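Local coordinates for major capsid protein (Faustovirus, PDB 5J7O), which builds the icosahedral shell of a large dsDNA virus, its double jelly-roll subunits associating as trimeric capsomers, at the interface of chains A and B. Coordinates in Å, arbitrary orientation; residue numbers count along the deposited sequence, not the author numbering. Chains: chain A/B, major capsid protein.

The three contacts lie along one long interface between neighbouring copies in the deposited trimer. Contact 3 sits midway, with its C-alpha centre about 48 Å from those of contacts 1 and 2, which are themselves about 86 Å apart. Strand 503-521 takes part in two of them: its start in chain A carries the lysine of contact 1, and its far part in chain B supplies the apolar ridge of contact 3. Contact 2 uses instead the N-terminal helix 13-19 of chain B. A charged clasp and two apolar patches thus tie the subunits along much of their length, as expected for a trimeric capsomer.

Contact 1: the interface of chains A and B. Residues chain A 362-364, 491, 501-502, 504; chain B 493.
B:Asp493, on a loop of one double jelly-roll subunit, pushes its carboxylate between loops and strand starts of the next, where A:Lys504 meets it from the opposite direction. The lysine ammonium NZ forms a salt bridge and hydrogen bond to carboxylate oxygen OD1 of B:Asp493 at 3.1 Å, using the syn lone pair of OD1, on the side of the other oxygen. NZ of A:Lys504 also makes a weak hydrogen bond, 3.3 Å, to OD2 of B:Asp493, which makes the grip an uneven fork. A:Lys504 starts out from strand 503-521, bends at chi2 (-49°) and then runs extended, carrying NZ between two backbone carbonyls of its own chain. NZ of A:Lys504 donates a hydrogen bond of 2.6 Å to O of A:Thr501, tilted 20° from that carbonyl plane. A second, from NZ of A:Lys504 to O of A:Leu364, measures 3.0 Å, and here the donor stands well above the carbonyl plane. These second-shell carbonyls position the ammonium and, with the carboxylate, would probably stabilise its positive charge. Apolar branches close round the aspartate. Methyl CD2 of A:Leu363 packs 3.5 Å from CB of B:Asp493, the two side chains crossing at a slant. A:Ile491 has CG1 between its backbone N and carbonyl carbon (chi1 72°), and the extended branch beyond it lays the methyl beside the carboxylate, with CD1 of A:Ile491 3.9 Å from CG of B:Asp493.

Contact 2: the interface of chains A and B. Residues chain A 443, 580, 583, 616; chain B 15, 19.
B:Ile19, at the end of helix 13-19, packs its side chain among A:Ile616, A:His583 and A:Pro580 of the neighbouring copy. Its delta-methyl meets A:Ile616 of strand 607-620 tip to tip: CD1 of B:Ile19 is 3.7 Å from CG2 of A:Ile616 and equally near that residue's own CD1. The extended CG1 branch of B:Ile19 (chi2 176°) carries this methyl forward, while CG2 lies between A:Pro580 and the imidazole of A:His583. CG2 of B:Ile19 is 3.8 Å from ring carbon CB of A:Pro580. One helical turn earlier, CB of B:Ala15 touches CG of A:Pro443 at 3.6 Å, so two residues of the helix bear on the neighbour.

Towards the polar rim stands the imidazole of A:His583, approaching B:Ile19 from the opposite direction. CD1 of B:Ile19 sits over one face of the ring, 3.7 Å above its plane and displaced toward the rim. Ring carbon CE1 of A:His583 is 3.5 Å from CG2 of B:Ile19, and the ring nitrogen ND1 is close by. With CG between its backbone N and carbonyl carbon (chi1 61°), A:His583 sets its ring across from A:Ile616, and the tip of B:Ile19 lies between the two. By seating the N-terminal helix of one copy against the next, the contact probably steadies this end of the trimer.

Contact 3: the interface of chains A and B. Residues chain A 232-234, 279, 281; chain B 516-518.
Apolar packing centres on B:Val517, in strand 503-521, whose two methyls are set against A:Val279, A:Ala234, A:Val232 and A:Phe281 of the adjoining chain. A:Val279, in strand 273-280, reaches toward it tip to tip, and its methyl CG2 lies 3.7 Å from CG2 of B:Val517, with the other methyl of B:Val517 at a like distance. The B:Val517 methyls then part company. CG2 of B:Val517 reaches 3.8 Å from CB of A:Ala234, whereas CG1, trans to the backbone N (chi1 176°), turns toward the aromatic ring and comes 4.0 Å from CE1 of A:Phe281. The phenylalanine and valine side chains slide past each other in opposite directions. A:Val232 crosses B:Val517 at about a right angle, its CG1 being 4.1 Å from CG1 of B:Val517.

Carbon-to-carbonyl contacts flank this packing. The ring carbon CD of B:Pro518 rests 3.4 Å from backbone O of A:Glu233, and CG of the same ring is also near that oxygen. In the reverse sense, CB of A:Ala234 lies 3.3 Å from backbone O of B:Ile516, and CG1 of A:Val232 is 3.7 Å from backbone O of B:Pro518. Strand 232-238 of chain A is thereby laid against residues 516-518 of chain B by close van der Waals packing, which probably contributes to holding the two subunits together near the middle of the capsomer interface.

Contact 1: the interface of chains A and B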
loop_
_atom_site.group_PDB
_atom_site.type_symbol
_atom_site.label_atom_id
_atom_site.label_comp_id
_atom_site.label_asym_id
_atom_site.label_seq_id
_atom_site.Cartn_x
_atom_site.Cartn_y
_atom_site.Cartn_z
ATOM N N VAL A 362 28.860 16.787 48.002
ATOM C CA VAL A 362 29.313 15.442 48.328
ATOM C C VAL A 362 28.095 14.559 48.580
ATOM O O VAL A 362 26.974 15.040 48.771
ATOM C CB VAL A 362 30.265 15.429 49.542
ATOM C CG1 VAL A 362 31.357 16.475 49.371
ATOM C CG2 VAL A 362 29.495 15.655 50.832
ATOM N N LEU A 363 28.336 13.244 48.572
ATOM C CA LEU A 363 27.312 12.219 48.772
ATOM C C LEU A 363 26.340 12.181 47.597
ATOM O O LEU A 363 25.229 12.711 47.685
ATOM C CB LEU A 363 26.557 12.448 50.087
ATOM C CG LEU A 363 26.118 11.251 50.936
ATOM C CD1 LEU A 363 25.123 10.364 50.198
ATOM C CD2 LEU A 363 27.322 10.449 51.398
ATOM N N LEU A 364 26.743 11.540 46.500
ATOM C CA LEU A 364 25.924 11.451 45.295
ATOM C C LEU A 364 25.103 10.167 45.322
ATOM O O LEU A 364 25.665 9.066 45.326
ATOM C CB LEU A 364 26.802 11.491 44.045
ATOM C CG LEU A 364 26.085 11.221 42.720
ATOM C CD1 LEU A 364 25.172 12.381 42.355
ATOM C CD2 LEU A 364 27.082 10.938 41.604
ATOM N N ILE A 491 28.929 0.568 46.541
ATOM C CA ILE A 491 30.282 1.105 46.616
ATOM C C ILE A 491 30.954 0.769 47.942
ATOM O O ILE A 491 32.062 1.247 48.209
ATOM C CB ILE A 491 30.302 2.621 46.362
ATOM C CG1 ILE A 491 29.712 3.376 47.555
ATOM C CG2 ILE A 491 29.541 2.956 45.086
ATOM C CD1 ILE A 491 30.055 4.849 47.566
ATOM N N THR A 501 22.549 4.521 51.372
ATOM C CA THR A 501 23.044 5.519 50.432
ATOM C C THR A 501 24.309 5.072 49.712
ATOM O O THR A 501 24.732 5.745 48.765
ATOM C CB THR A 501 23.303 6.849 51.147
ATOM O OG1 THR A 501 24.044 6.613 52.351
ATOM C CG2 THR A 501 21.989 7.541 51.484
ATOM N N THR A 502 24.922 3.967 50.135
ATOM C CA THR A 502 26.011 3.354 49.386
ATOM C C THR A 502 25.511 2.560 48.187
ATOM O O THR A 502 26.331 2.044 47.418
ATOM C CB THR A 502 26.839 2.445 50.300
ATOM O OG1 THR A 502 25.993 1.441 50.874
ATOM C CG2 THR A 502 27.484 3.253 51.415
ATOM N N LYS A 504 24.065 3.076 44.907
ATOM C CA LYS A 504 23.933 4.222 44.018
ATOM C C LYS A 504 22.924 3.957 42.910
ATOM O O LYS A 504 22.710 2.815 42.495
ATOM C CB LYS A 504 25.288 4.575 43.408
ATOM C CG LYS A 504 26.358 4.845 44.444
ATOM C CD LYS A 504 25.845 5.815 45.489
ATOM C CE LYS A 504 26.929 6.200 46.472
ATOM N NZ LYS A 504 26.433 7.182 47.471
ATOM N N ASP B 493 32.356 8.785 48.880
ATOM C CA ASP B 493 31.333 9.706 49.352
ATOM C C ASP B 493 31.892 10.894 50.124
ATOM O O ASP B 493 31.109 11.714 50.617
ATOM C CB ASP B 493 30.318 8.959 50.223
ATOM C CG ASP B 493 29.258 8.249 49.400
ATOM O OD1 ASP B 493 28.958 8.723 48.284
ATOM O OD2 ASP B 493 28.723 7.224 49.871
#

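Contact 2: the interface of chains A and B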
loop_
_atom_site.group_PDB
_atom_site.type_symbol
_atom_site.label_atom_id
_atom_site.label_comp_id
_atom_site.label_asym_id
_atom_site.label_seq_id
_atom_site.Cartn_x
_atom_site.Cartn_y
_atom_site.Cartn_z
ATOM N N PRO A 443 -16.712 25.004 -22.527
ATOM C CA PRO A 443 -17.476 24.163 -21.595
ATOM C C PRO A 443 -16.560 23.450 -20.614
ATOM O O PRO A 443 -15.519 22.910 -20.991
ATOM C CB PRO A 443 -18.193 23.170 -22.518
ATOM C CG PRO A 443 -18.277 23.864 -23.818
ATOM C CD PRO A 443 -17.019 24.664 -23.930
ATOM N N PRO A 580 -18.260 12.631 -24.079
ATOM C CA PRO A 580 -18.763 13.686 -23.185
ATOM C C PRO A 580 -19.970 13.214 -22.382
ATOM O O PRO A 580 -20.819 12.474 -22.882
ATOM C CB PRO A 580 -19.133 14.820 -24.152
ATOM C CG PRO A 580 -18.322 14.545 -25.395
ATOM C CD PRO A 580 -18.227 13.056 -25.489
ATOM N N HIS A 583 -21.327 18.957 -18.836
ATOM C CA HIS A 583 -20.432 20.103 -18.806
ATOM C C HIS A 583 -21.211 21.328 -18.349
ATOM O O HIS A 583 -22.438 21.304 -18.231
ATOM C CB HIS A 583 -19.793 20.347 -20.176
ATOM C CG HIS A 583 -20.781 20.643 -21.261
ATOM N ND1 HIS A 583 -21.262 19.672 -22.113
ATOM C CD2 HIS A 583 -21.377 21.800 -21.633
ATOM C CE1 HIS A 583 -22.113 20.219 -22.963
ATOM N NE2 HIS A 583 -22.201 21.509 -22.693
ATOM N N ILE A 616 -13.728 21.488 -22.862
ATOM C CA ILE A 616 -13.951 20.824 -24.140
ATOM C C ILE A 616 -13.674 21.812 -25.263
ATOM O O ILE A 616 -14.086 22.976 -25.203
ATOM C CB ILE A 616 -15.388 20.272 -24.224
ATOM C CG1 ILE A 616 -15.578 19.118 -23.236
ATOM C CG2 ILE A 616 -15.718 19.832 -25.644
ATOM C CD1 ILE A 616 -17.001 18.609 -23.161
ATOM N N ALA B 15 -20.941 25.352 -29.017
ATOM C CA ALA B 15 -20.389 24.325 -28.137
ATOM C C ALA B 15 -21.456 23.315 -27.735
ATOM O O ALA B 15 -21.267 22.102 -27.884
ATOM C CB ALA B 15 -19.767 24.976 -26.903
ATOM N N ILE B 19 -21.993 19.006 -28.745
ATOM C CA ILE B 19 -21.879 18.047 -27.655
ATOM C C ILE B 19 -23.210 17.371 -27.356
ATOM O O ILE B 19 -23.244 16.185 -27.024
ATOM C CB ILE B 19 -21.313 18.745 -26.398
ATOM C CG1 ILE B 19 -19.950 19.366 -26.704
ATOM C CG2 ILE B 19 -21.185 17.762 -25.250
ATOM C CD1 ILE B 19 -19.367 20.144 -25.549
#

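Contact 3: the interface of chains A and B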
loop_
_atom_site.group_PDB
_atom_site.type_symbol
_atom_site.label_atom_id
_atom_site.label_comp_id
_atom_site.label_asym_id
_atom_site.label_seq_id
_atom_site.Cartn_x
_atom_site.Cartn_y
_atom_site.Cartn_z
ATOM N N VAL A 232 11.509 0.874 0.032
ATOM C CA VAL A 232 12.009 -0.492 -0.075
ATOM C C VAL A 232 11.706 -1.213 1.230
ATOM O O VAL A 232 12.119 -0.764 2.307
ATOM C CB VAL A 232 13.513 -0.527 -0.388
ATOM C CG1 VAL A 232 14.031 -1.958 -0.339
ATOM C CG2 VAL A 232 13.786 0.094 -1.750
ATOM N N GLU A 233 10.990 -2.330 1.132
ATOM C CA GLU A 233 10.635 -3.109 2.310
ATOM C C GLU A 233 11.841 -3.891 2.821
ATOM O O GLU A 233 12.589 -4.491 2.045
ATOM C CB GLU A 233 9.482 -4.052 1.969
ATOM C CG GLU A 233 9.165 -5.104 3.009
ATOM C CD GLU A 233 7.988 -5.970 2.599
ATOM O OE1 GLU A 233 6.873 -5.428 2.442
ATOM O OE2 GLU A 233 8.179 -7.192 2.420
ATOM N N ALA A 234 12.032 -3.880 4.142
ATOM C CA ALA A 234 13.168 -4.530 4.780
ATOM C C ALA A 234 12.696 -5.357 5.968
ATOM O O ALA A 234 11.867 -4.903 6.762
ATOM C CB ALA A 234 14.210 -3.502 5.240
ATOM N N VAL A 279 12.448 1.607 4.047
ATOM C CA VAL A 279 13.538 2.568 3.962
ATOM C C VAL A 279 13.509 3.203 2.581
ATOM O O VAL A 279 13.105 2.578 1.594
ATOM C CB VAL A 279 14.916 1.921 4.240
ATOM C CG1 VAL A 279 14.915 1.224 5.593
ATOM C CG2 VAL A 279 15.291 0.947 3.133
ATOM N N PHE A 281 16.100 5.628 0.010
ATOM C CA PHE A 281 17.460 6.107 -0.203
ATOM C C PHE A 281 17.604 6.591 -1.644
ATOM O O PHE A 281 18.522 6.207 -2.369
ATOM C CB PHE A 281 18.485 5.027 0.148
ATOM C CG PHE A 281 18.184 3.670 -0.433
ATOM C CD1 PHE A 281 17.287 2.813 0.188
ATOM C CD2 PHE A 281 18.823 3.239 -1.584
ATOM C CE1 PHE A 281 17.016 1.567 -0.340
ATOM C CE2 PHE A 281 18.558 1.991 -2.115
ATOM C CZ PHE A 281 17.655 1.153 -1.491
ATOM N N ILE B 516 17.494 -6.158 7.146
ATOM C CA ILE B 516 18.232 -6.368 5.906
ATOM C C ILE B 516 17.484 -5.652 4.790
ATOM O O ILE B 516 16.316 -5.958 4.519
ATOM C CB ILE B 516 18.400 -7.861 5.581
ATOM C CG1 ILE B 516 19.422 -8.507 6.518
ATOM C CG2 ILE B 516 18.826 -8.042 4.130
ATOM C CD1 ILE B 516 20.843 -8.042 6.280
ATOM N N VAL B 517 18.151 -4.701 4.150
ATOM C CA VAL B 517 17.586 -3.955 3.028
ATOM C C VAL B 517 18.049 -4.626 1.739
ATOM O O VAL B 517 19.262 -4.676 1.484
ATOM C CB VAL B 517 18.006 -2.480 3.056
ATOM C CG1 VAL B 517 17.486 -1.760 1.821
ATOM C CG2 VAL B 517 17.495 -1.807 4.318
ATOM N N PRO B 518 17.142 -5.155 0.916
ATOM C CA PRO B 518 17.535 -5.702 -0.390
ATOM C C PRO B 518 17.769 -4.584 -1.394
ATOM O O PRO B 518 16.827 -3.937 -1.861
ATOM C CB PRO B 518 16.333 -6.579 -0.772
ATOM C CG PRO B 518 15.177 -5.949 -0.073
ATOM C CD PRO B 518 15.716 -5.381 1.212
#